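Local structure of hypothetical shikimate 5-dehydrogenase-like protein HI0607 (Haemophilus influenzae, 1NPY) at residues A[174-188]-A[202-216]. The protein catalyses the NADP(+)-dependent oxidation of shikimate to 3-dehydroshikimate in vitro, but so slowly that shikimate may not be its biological substrate. Residues are numbered along the deposited sequence; the frame is centred on the assembly and turned at random.
Sequences QQADILVNVTSIGMK and FIDNASVAFDVVAMP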
ATOM      1  N   GLN A 174      23.448 -13.820   7.240  1.00 38.18           N
ATOM      2  CA  GLN A 174      22.058 -14.057   6.891  1.00 36.02           C
ATOM      3  C   GLN A 174      22.013 -14.367   5.406  1.00 34.89           C
ATOM      4  O   GLN A 174      22.772 -13.793   4.621  1.00 34.83           O
ATOM      5  CB  GLN A 174      21.204 -12.820   7.182  1.00 35.78           C
ATOM      6  CG  GLN A 174      21.219 -12.359   8.632  1.00 34.96           C
ATOM      7  CD  GLN A 174      20.577 -13.358   9.568  1.00 36.01           C
ATOM      8  OE1 GLN A 174      19.701 -14.121   9.162  1.00 35.56           O
ATOM      9  NE2 GLN A 174      21.006 -13.354  10.823  1.00 36.30           N
ATOM     10  N   GLN A 175      21.140 -15.304   5.056  1.00 32.90           N
ATOM     11  CA  GLN A 175      20.745 -15.533   3.672  1.00 31.97           C
ATOM     12  C   GLN A 175      19.227 -15.383   3.617  1.00 28.49           C
ATOM     13  O   GLN A 175      18.546 -15.515   4.630  1.00 26.88           O
ATOM     14  CB  GLN A 175      21.202 -16.912   3.181  1.00 32.96           C
ATOM     15  CG  GLN A 175      20.218 -18.066   3.340  1.00 36.77           C
ATOM     16  CD  GLN A 175      19.678 -18.550   2.007  1.00 43.47           C
ATOM     17  OE1 GLN A 175      20.417 -19.157   1.225  1.00 49.52           O
ATOM     18  NE2 GLN A 175      18.409 -18.261   1.722  1.00 44.66           N
ATOM     19  N   ALA A 176      18.714 -15.083   2.430  1.00 25.14           N
ATOM     20  CA  ALA A 176      17.280 -14.923   2.224  1.00 22.23           C
ATOM     21  C   ALA A 176      16.935 -15.024   0.735  1.00 19.34           C
ATOM     22  O   ALA A 176      17.741 -14.686  -0.130  1.00 18.26           O
ATOM     23  CB  ALA A 176      16.822 -13.603   2.797  1.00 23.08           C
ATOM     24  N   ASP A 177      15.742 -15.531   0.444  1.00 15.71           N
ATOM     25  CA  ASP A 177      15.261 -15.693  -0.919  1.00 15.56           C
ATOM     26  C   ASP A 177      14.480 -14.507  -1.452  1.00 14.41           C
ATOM     27  O   ASP A 177      14.469 -14.242  -2.651  1.00 13.70           O
ATOM     28  CB  ASP A 177      14.361 -16.923  -0.945  1.00 15.67           C
ATOM     29  CG  ASP A 177      15.083 -18.127  -0.419  1.00 19.71           C
ATOM     30  OD1 ASP A 177      16.134 -18.426  -1.019  1.00 22.87           O
ATOM     31  OD2 ASP A 177      14.710 -18.780   0.575  1.00 19.60           O
ATOM     32  N   ILE A 178      13.776 -13.830  -0.552  1.00 12.55           N
ATOM     33  CA  ILE A 178      12.900 -12.715  -0.864  1.00 11.97           C
ATOM     34  C   ILE A 178      13.355 -11.520  -0.031  1.00 11.84           C
ATOM     35  O   ILE A 178      13.306 -11.540   1.202  1.00 11.40           O
ATOM     36  CB  ILE A 178      11.421 -13.057  -0.592  1.00 12.68           C
ATOM     37  CG1 ILE A 178      10.970 -14.245  -1.453  1.00 12.36           C
ATOM     38  CG2 ILE A 178      10.519 -11.887  -0.878  1.00 13.02           C
ATOM     39  CD1 ILE A 178       9.590 -14.821  -1.078  1.00 15.12           C
ATOM     40  N   LEU A 179      13.783 -10.470  -0.723  1.00  9.62           N
ATOM     41  CA  LEU A 179      14.189  -9.225  -0.084  1.00 10.15           C
ATOM     42  C   LEU A 179      13.149  -8.142  -0.315  1.00  8.20           C
ATOM     43  O   LEU A 179      12.774  -7.868  -1.454  1.00  9.60           O
ATOM     44  CB  LEU A 179      15.520  -8.743  -0.653  1.00  9.10           C
ATOM     45  CG  LEU A 179      16.583  -9.842  -0.676  1.00 12.22           C
ATOM     46  CD1 LEU A 179      17.830  -9.247  -1.318  1.00 12.97           C
ATOM     47  CD2 LEU A 179      16.923 -10.317   0.725  1.00 13.12           C
ATOM     48  N   VAL A 180      12.637  -7.569   0.768  1.00  8.44           N
ATOM     49  CA  VAL A 180      11.612  -6.541   0.651  1.00  8.72           C
ATOM     50  C   VAL A 180      12.133  -5.251   1.270  1.00  8.00           C
ATOM     51  O   VAL A 180      12.543  -5.219   2.432  1.00  8.93           O
ATOM     52  CB  VAL A 180      10.281  -6.916   1.362  1.00  9.20           C
ATOM     53  CG1 VAL A 180       9.188  -5.956   0.996  1.00 10.61           C
ATOM     54  CG2 VAL A 180       9.869  -8.346   1.109  1.00 10.89           C
ATOM     55  N   ASN A 181      12.062  -4.161   0.513  1.00  7.98           N
ATOM     56  CA  ASN A 181      12.444  -2.862   1.037  1.00  8.84           C
ATOM     57  C   ASN A 181      11.178  -2.067   1.372  1.00  9.81           C
ATOM     58  O   ASN A 181      10.323  -1.847   0.494  1.00  9.85           O
ATOM     59  CB  ASN A 181      13.257  -2.038   0.043  1.00 10.15           C
ATOM     60  CG  ASN A 181      13.551  -0.645   0.587  1.00  9.64           C
ATOM     61  OD1 ASN A 181      14.056  -0.527   1.699  1.00 12.04           O
ATOM     62  ND2 ASN A 181      13.246   0.388  -0.168  1.00  8.81           N
ATOM     63  N   VAL A 182      11.090  -1.668   2.640  1.00 10.88           N
ATOM     64  CA  VAL A 182      10.058  -0.771   3.135  1.00 12.01           C
ATOM     65  C   VAL A 182      10.656   0.466   3.830  1.00 13.03           C
ATOM     66  O   VAL A 182      10.009   1.139   4.641  1.00 13.82           O
ATOM     67  CB  VAL A 182       9.047  -1.465   4.077  1.00 12.47           C
ATOM     68  CG1 VAL A 182       8.283  -2.540   3.337  1.00 14.53           C
ATOM     69  CG2 VAL A 182       9.684  -2.029   5.356  1.00 14.58           C
ATOM     70  N   THR A 183      11.889   0.793   3.477  1.00 13.52           N
ATOM     71  CA  THR A 183      12.525   2.032   3.934  1.00 13.26           C
ATOM     72  C   THR A 183      12.349   3.114   2.878  1.00 14.05           C
ATOM     73  O   THR A 183      11.900   2.845   1.754  1.00 12.95           O
ATOM     74  CB  THR A 183      14.055   1.883   4.156  1.00 13.51           C
ATOM     75  OG1 THR A 183      14.724   1.622   2.914  1.00 11.75           O
ATOM     76  CG2 THR A 183      14.485   0.747   5.074  1.00 14.13           C
ATOM     77  N   SER A 184      12.760   4.339   3.212  1.00 14.02           N
ATOM     78  CA  SER A 184      12.919   5.405   2.229  1.00 15.26           C
ATOM     79  C   SER A 184      14.153   5.309   1.318  1.00 13.93           C
ATOM     80  O   SER A 184      14.387   6.212   0.510  1.00 13.94           O
ATOM     81  CB  SER A 184      12.937   6.748   2.956  1.00 16.23           C
ATOM     82  OG  SER A 184      14.011   6.706   3.876  1.00 24.03           O
ATOM     83  N   ILE A 185      14.975   4.278   1.470  1.00 12.65           N
ATOM     84  CA  ILE A 185      16.145   4.102   0.615  1.00 11.14           C
ATOM     85  C   ILE A 185      15.659   3.968  -0.830  1.00 11.19           C
ATOM     86  O   ILE A 185      14.770   3.165  -1.095  1.00 11.40           O
ATOM     87  CB  ILE A 185      17.002   2.885   1.047  1.00 11.11           C
ATOM     88  CG1 ILE A 185      17.715   3.119   2.384  1.00 13.61           C
ATOM     89  CG2 ILE A 185      18.040   2.596  -0.016  1.00 10.47           C
ATOM     90  CD1 ILE A 185      18.265   1.873   3.019  1.00 14.82           C
ATOM     91  N   GLY A 186      16.298   4.680  -1.758  1.00 12.06           N
ATOM     92  CA  GLY A 186      15.910   4.725  -3.159  1.00 12.05           C
ATOM     93  C   GLY A 186      14.862   5.750  -3.558  1.00 11.79           C
ATOM     94  O   GLY A 186      14.659   5.980  -4.750  1.00 12.62           O
ATOM     95  N   MET A 187      14.226   6.425  -2.605  1.00 11.64           N
ATOM     96  CA  MET A 187      13.162   7.371  -2.923  1.00 14.45           C
ATOM     97  C   MET A 187      13.710   8.631  -3.589  1.00 14.61           C
ATOM     98  O   MET A 187      14.646   9.245  -3.072  1.00 15.01           O
ATOM     99  CB  MET A 187      12.408   7.783  -1.652  1.00 14.31           C
ATOM    100  CG  MET A 187      11.508   6.741  -1.068  1.00 17.51           C
ATOM    101  SD  MET A 187      10.626   7.408   0.377  1.00 23.72           S
ATOM    102  CE  MET A 187       9.384   8.439  -0.432  1.00 21.44           C
ATOM    103  N   LYS A 188      13.129   8.983  -4.730  1.00 15.53           N
ATOM    104  CA  LYS A 188      13.466  10.208  -5.445  1.00 18.11           C
ATOM    105  C   LYS A 188      13.409  11.396  -4.508  1.00 18.25           C
ATOM    106  O   LYS A 188      12.432  11.543  -3.776  1.00 18.84           O
ATOM    107  CB  LYS A 188      12.499  10.448  -6.598  1.00 18.61           C
ATOM    108  CG  LYS A 188      12.665  11.768  -7.320  1.00 23.31           C
ATOM    109  CD  LYS A 188      12.105  11.694  -8.734  1.00 28.83           C
ATOM    110  CE  LYS A 188      10.928  12.633  -8.952  1.00 33.17           C
ATOM    111  NZ  LYS A 188      11.334  13.800  -9.792  1.00 35.56           N
ATOM    112  N   PHE A 202      23.874  -9.746  -1.194  1.00 18.05           N
ATOM    113  CA  PHE A 202      22.593 -10.263  -0.750  1.00 18.48           C
ATOM    114  C   PHE A 202      21.599 -10.465  -1.890  1.00 17.23           C
ATOM    115  O   PHE A 202      20.931 -11.499  -1.992  1.00 16.78           O
ATOM    116  CB  PHE A 202      22.035  -9.277   0.273  1.00 19.48           C
ATOM    117  CG  PHE A 202      21.605  -9.937   1.525  1.00 24.10           C
ATOM    118  CD1 PHE A 202      22.531 -10.266   2.493  1.00 30.17           C
ATOM    119  CD2 PHE A 202      20.270 -10.254   1.710  1.00 30.63           C
ATOM    120  CE1 PHE A 202      22.127 -10.891   3.658  1.00 30.51           C
ATOM    121  CE2 PHE A 202      19.866 -10.890   2.860  1.00 31.42           C
ATOM    122  CZ  PHE A 202      20.797 -11.205   3.838  1.00 30.24           C
ATOM    123  N   ILE A 203      21.490  -9.451  -2.737  1.00 16.60           N
ATOM    124  CA  ILE A 203      20.633  -9.509  -3.921  1.00 15.72           C
ATOM    125  C   ILE A 203      21.058 -10.661  -4.824  1.00 16.24           C
ATOM    126  O   ILE A 203      20.211 -11.367  -5.349  1.00 16.52           O
ATOM    127  CB  ILE A 203      20.659  -8.174  -4.699  1.00 15.02           C
ATOM    128  CG1 ILE A 203      20.268  -7.029  -3.754  1.00 14.34           C
ATOM    129  CG2 ILE A 203      19.795  -8.263  -5.952  1.00 13.69           C
ATOM    130  CD1 ILE A 203      20.530  -5.616  -4.239  1.00 14.72           C
ATOM    131  N   ASP A 204      22.362 -10.866  -4.984  1.00 16.67           N
ATOM    132  CA  ASP A 204      22.870 -11.945  -5.837  1.00 18.04           C
ATOM    133  C   ASP A 204      22.344 -13.307  -5.387  1.00 17.72           C
ATOM    134  O   ASP A 204      22.137 -14.200  -6.213  1.00 16.76           O
ATOM    135  CB  ASP A 204      24.396 -12.039  -5.764  1.00 18.61           C
ATOM    136  CG  ASP A 204      25.136 -10.942  -6.507  1.00 22.37           C
ATOM    137  OD1 ASP A 204      24.562 -10.271  -7.383  1.00 23.99           O
ATOM    138  OD2 ASP A 204      26.351 -10.723  -6.287  1.00 26.23           O
ATOM    139  N   ASN A 205      22.256 -13.461  -4.068  1.00 17.80           N
ATOM    140  CA  ASN A 205      21.885 -14.724  -3.434  1.00 19.56           C
ATOM    141  C   ASN A 205      20.381 -14.907  -3.251  1.00 19.40           C
ATOM    142  O   ASN A 205      19.917 -15.970  -2.819  1.00 21.21           O
ATOM    143  CB  ASN A 205      22.596 -14.830  -2.092  1.00 20.54           C
ATOM    144  CG  ASN A 205      24.075 -15.060  -2.261  1.00 26.41           C
ATOM    145  OD1 ASN A 205      24.890 -14.482  -1.545  1.00 35.39           O
ATOM    146  ND2 ASN A 205      24.430 -15.873  -3.247  1.00 29.90           N
ATOM    147  N   ALA A 206      19.618 -13.878  -3.603  1.00 17.06           N
ATOM    148  CA  ALA A 206      18.173 -13.913  -3.449  1.00 16.35           C
ATOM    149  C   ALA A 206      17.558 -14.301  -4.786  1.00 16.10           C
ATOM    150  O   ALA A 206      18.260 -14.371  -5.796  1.00 16.73           O
ATOM    151  CB  ALA A 206      17.696 -12.532  -2.969  1.00 16.13           C
ATOM    152  N   SER A 207      16.256 -14.574  -4.796  1.00 15.49           N
ATOM    153  CA  SER A 207      15.523 -14.855  -6.029  1.00 16.07           C
ATOM    154  C   SER A 207      14.515 -13.758  -6.371  1.00 14.64           C
ATOM    155  O   SER A 207      14.124 -13.627  -7.530  1.00 13.00           O
ATOM    156  CB  SER A 207      14.910 -16.257  -5.981  1.00 17.88           C
ATOM    157  OG  SER A 207      13.989 -16.347  -4.921  1.00 22.02           O
ATOM    158  N   VAL A 208      14.098 -12.976  -5.377  1.00 12.77           N
ATOM    159  CA  VAL A 208      13.031 -11.986  -5.547  1.00 12.93           C
ATOM    160  C   VAL A 208      13.374 -10.669  -4.838  1.00 12.92           C
ATOM    161  O   VAL A 208      13.765 -10.704  -3.672  1.00 12.77           O
ATOM    162  CB  VAL A 208      11.687 -12.449  -4.943  1.00 13.10           C
ATOM    163  CG1 VAL A 208      10.636 -11.404  -5.196  1.00 12.59           C
ATOM    164  CG2 VAL A 208      11.224 -13.776  -5.551  1.00 14.62           C
ATOM    165  N   ALA A 209      13.243  -9.553  -5.559  1.00 12.46           N
ATOM    166  CA  ALA A 209      13.460  -8.217  -5.004  1.00 11.34           C
ATOM    167  C   ALA A 209      12.160  -7.421  -5.062  1.00 10.18           C
ATOM    168  O   ALA A 209      11.652  -7.188  -6.152  1.00 10.62           O
ATOM    169  CB  ALA A 209      14.553  -7.498  -5.781  1.00 11.26           C
ATOM    170  N   PHE A 210      11.592  -7.071  -3.909  1.00  8.51           N
ATOM    171  CA  PHE A 210      10.305  -6.392  -3.798  1.00  9.79           C
ATOM    172  C   PHE A 210      10.552  -5.050  -3.109  1.00 10.31           C
ATOM    173  O   PHE A 210      10.987  -4.988  -1.953  1.00  9.75           O
ATOM    174  CB  PHE A 210       9.356  -7.302  -3.025  1.00  9.85           C
ATOM    175  CG  PHE A 210       7.936  -6.804  -2.825  1.00 10.92           C
ATOM    176  CD1 PHE A 210       7.072  -7.611  -2.102  1.00 19.39           C
ATOM    177  CD2 PHE A 210       7.468  -5.603  -3.312  1.00 13.90           C
ATOM    178  CE1 PHE A 210       5.760  -7.217  -1.875  1.00 19.43           C
ATOM    179  CE2 PHE A 210       6.170  -5.202  -3.090  1.00 18.13           C
ATOM    180  CZ  PHE A 210       5.315  -6.008  -2.361  1.00 21.55           C
ATOM    181  N   ASP A 211      10.432  -3.976  -3.873  1.00 11.59           N
ATOM    182  CA  ASP A 211      10.725  -2.644  -3.345  1.00 11.17           C
ATOM    183  C   ASP A 211       9.391  -1.926  -3.324  1.00 12.23           C
ATOM    184  O   ASP A 211       8.779  -1.676  -4.368  1.00 11.93           O
ATOM    185  CB  ASP A 211      11.705  -1.895  -4.242  1.00 11.85           C
ATOM    186  CG  ASP A 211      12.371  -0.718  -3.560  1.00 12.05           C
ATOM    187  OD1 ASP A 211      11.865  -0.219  -2.526  1.00 12.31           O
ATOM    188  OD2 ASP A 211      13.428  -0.230  -4.028  1.00 13.91           O
ATOM    189  N   VAL A 212       8.992  -1.496  -2.137  1.00 11.91           N
ATOM    190  CA  VAL A 212       7.762  -0.735  -1.995  1.00 13.60           C
ATOM    191  C   VAL A 212       7.925   0.721  -2.423  1.00 13.98           C
ATOM    192  O   VAL A 212       6.954   1.416  -2.708  1.00 13.61           O
ATOM    193  CB  VAL A 212       7.196  -0.889  -0.575  1.00 15.18           C
ATOM    194  CG1 VAL A 212       5.879  -0.166  -0.444  1.00 18.35           C
ATOM    195  CG2 VAL A 212       6.962  -2.356  -0.249  1.00 17.57           C
ATOM    196  N   VAL A 213       9.155   1.205  -2.562  1.00 14.21           N
ATOM    197  CA  VAL A 213       9.370   2.534  -3.132  1.00 14.93           C
ATOM    198  C   VAL A 213       8.841   2.558  -4.565  1.00 16.95           C
ATOM    199  O   VAL A 213       9.126   1.655  -5.351  1.00 18.27           O
ATOM    200  CB  VAL A 213      10.866   2.908  -3.170  1.00 13.76           C
ATOM    201  CG1 VAL A 213      11.048   4.176  -3.968  1.00 13.98           C
ATOM    202  CG2 VAL A 213      11.391   3.054  -1.762  1.00 15.42           C
ATOM    203  N   ALA A 214       8.043   3.572  -4.876  1.00 17.98           N
ATOM    204  CA  ALA A 214       7.349   3.655  -6.158  1.00 18.93           C
ATOM    205  C   ALA A 214       7.926   4.684  -7.123  1.00 19.76           C
ATOM    206  O   ALA A 214       7.719   4.536  -8.322  1.00 19.74           O
ATOM    207  CB  ALA A 214       5.877   3.919  -5.926  1.00 19.43           C
ATOM    208  N   MET A 215       8.672   5.668  -6.623  1.00 19.29           N
ATOM    209  CA  MET A 215       9.271   6.703  -7.463  1.00 19.21           C
ATOM    210  C   MET A 215      10.728   6.855  -7.034  1.00 18.04           C
ATOM    211  O   MET A 215      11.003   7.260  -5.896  1.00 16.98           O
ATOM    212  CB  MET A 215       8.530   8.028  -7.280  1.00 20.80           C
ATOM    213  CG  MET A 215       9.119   9.195  -8.056  1.00 24.71           C
ATOM    214  SD  MET A 215       9.024   9.014  -9.857  1.00 34.57           S
ATOM    215  CE  MET A 215       7.420   9.782 -10.101  1.00 34.80           C
ATOM    216  N   PRO A 216      11.663   6.509  -7.910  1.00 16.95           N
ATOM    217  CA  PRO A 216      11.418   5.933  -9.238  1.00 17.97           C
ATOM    218  C   PRO A 216      11.074   4.454  -9.117  1.00 17.72           C
ATOM    219  O   PRO A 216      11.357   3.887  -8.069  1.00 17.19           O
ATOM    220  CB  PRO A 216      12.796   6.048  -9.898  1.00 18.14           C
ATOM    221  CG  PRO A 216      13.740   5.807  -8.740  1.00 17.45           C
ATOM    222  CD  PRO A 216      13.103   6.570  -7.601  1.00 17.21           C
TER
HETATM  223  O   HOH W   1      20.130 -13.105   0.014  1.00 22.21           O
HETATM  224  O   HOH W   2      17.111 -17.310  -3.446  1.00 28.78           O
HETATM  225  O   HOH W   3      15.311   1.117  -2.791  1.00 11.29           O
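Leu179 and Phe202 meet where strand 178-181 passes helix 200-205. Leu179 CB lies by the carbonyl O of Val208. With chi1 at -50°, CG stands beside the backbone N and rests on the methyl of Ala206. Leu179 CD1 continues along that methyl, 3.7 Å from Ala206 CB, and also reaches CA and CG1 of Ile203. Leu179 CD2 turns to the phenyl ring and meets its edge in plane, 3.5 Å from Phe202 CD2. Gln174 CB touches the same ring at its edge, by CZ. Ile123 adds to this apolar group from strand 122-125.

The two strands run parallel, 13° apart, as neighbours in the six-stranded sheet of the Rossmann-type NADP-binding domain. Helix 200-205 is the crossover of their beta-alpha-beta unit. Backbone bonds alternate from Val208 N to Asp177 O up to Val212 N to Asn181 O. Asp177 O also accepts Ser207 N, at 2.8 Å. On the sheet face away from Leu179, Val180 CG1 lies over one face of the Phe210 ring, and helix 131-140 covers Val180.

At the ends of the strands, Asn181 and Asp211 lie side by side and are joined through their side chains. Asn181 ND2 gives a nearly straight bond to Asp211 OD1, 2.8 Å long. Val213 N donates to Asp211 OD1 from the opposite face of the carboxylate, at 3.1 Å, in an Asx turn. Asp211 OD2 takes Thr219 OG1 and a water that also bonds Ile185 O. Asn181 OD1 accepts Thr183 N, a second Asx turn, and also Thr183 OG1. These bonds fix the amide's rotation. They probably help to shape the loop with Ser184, which probably binds NADP(+). Further along, Lys188 N donates to Met215 O, 3.0 Å away, the carbonyl oxygen of the cis peptide before Pro216.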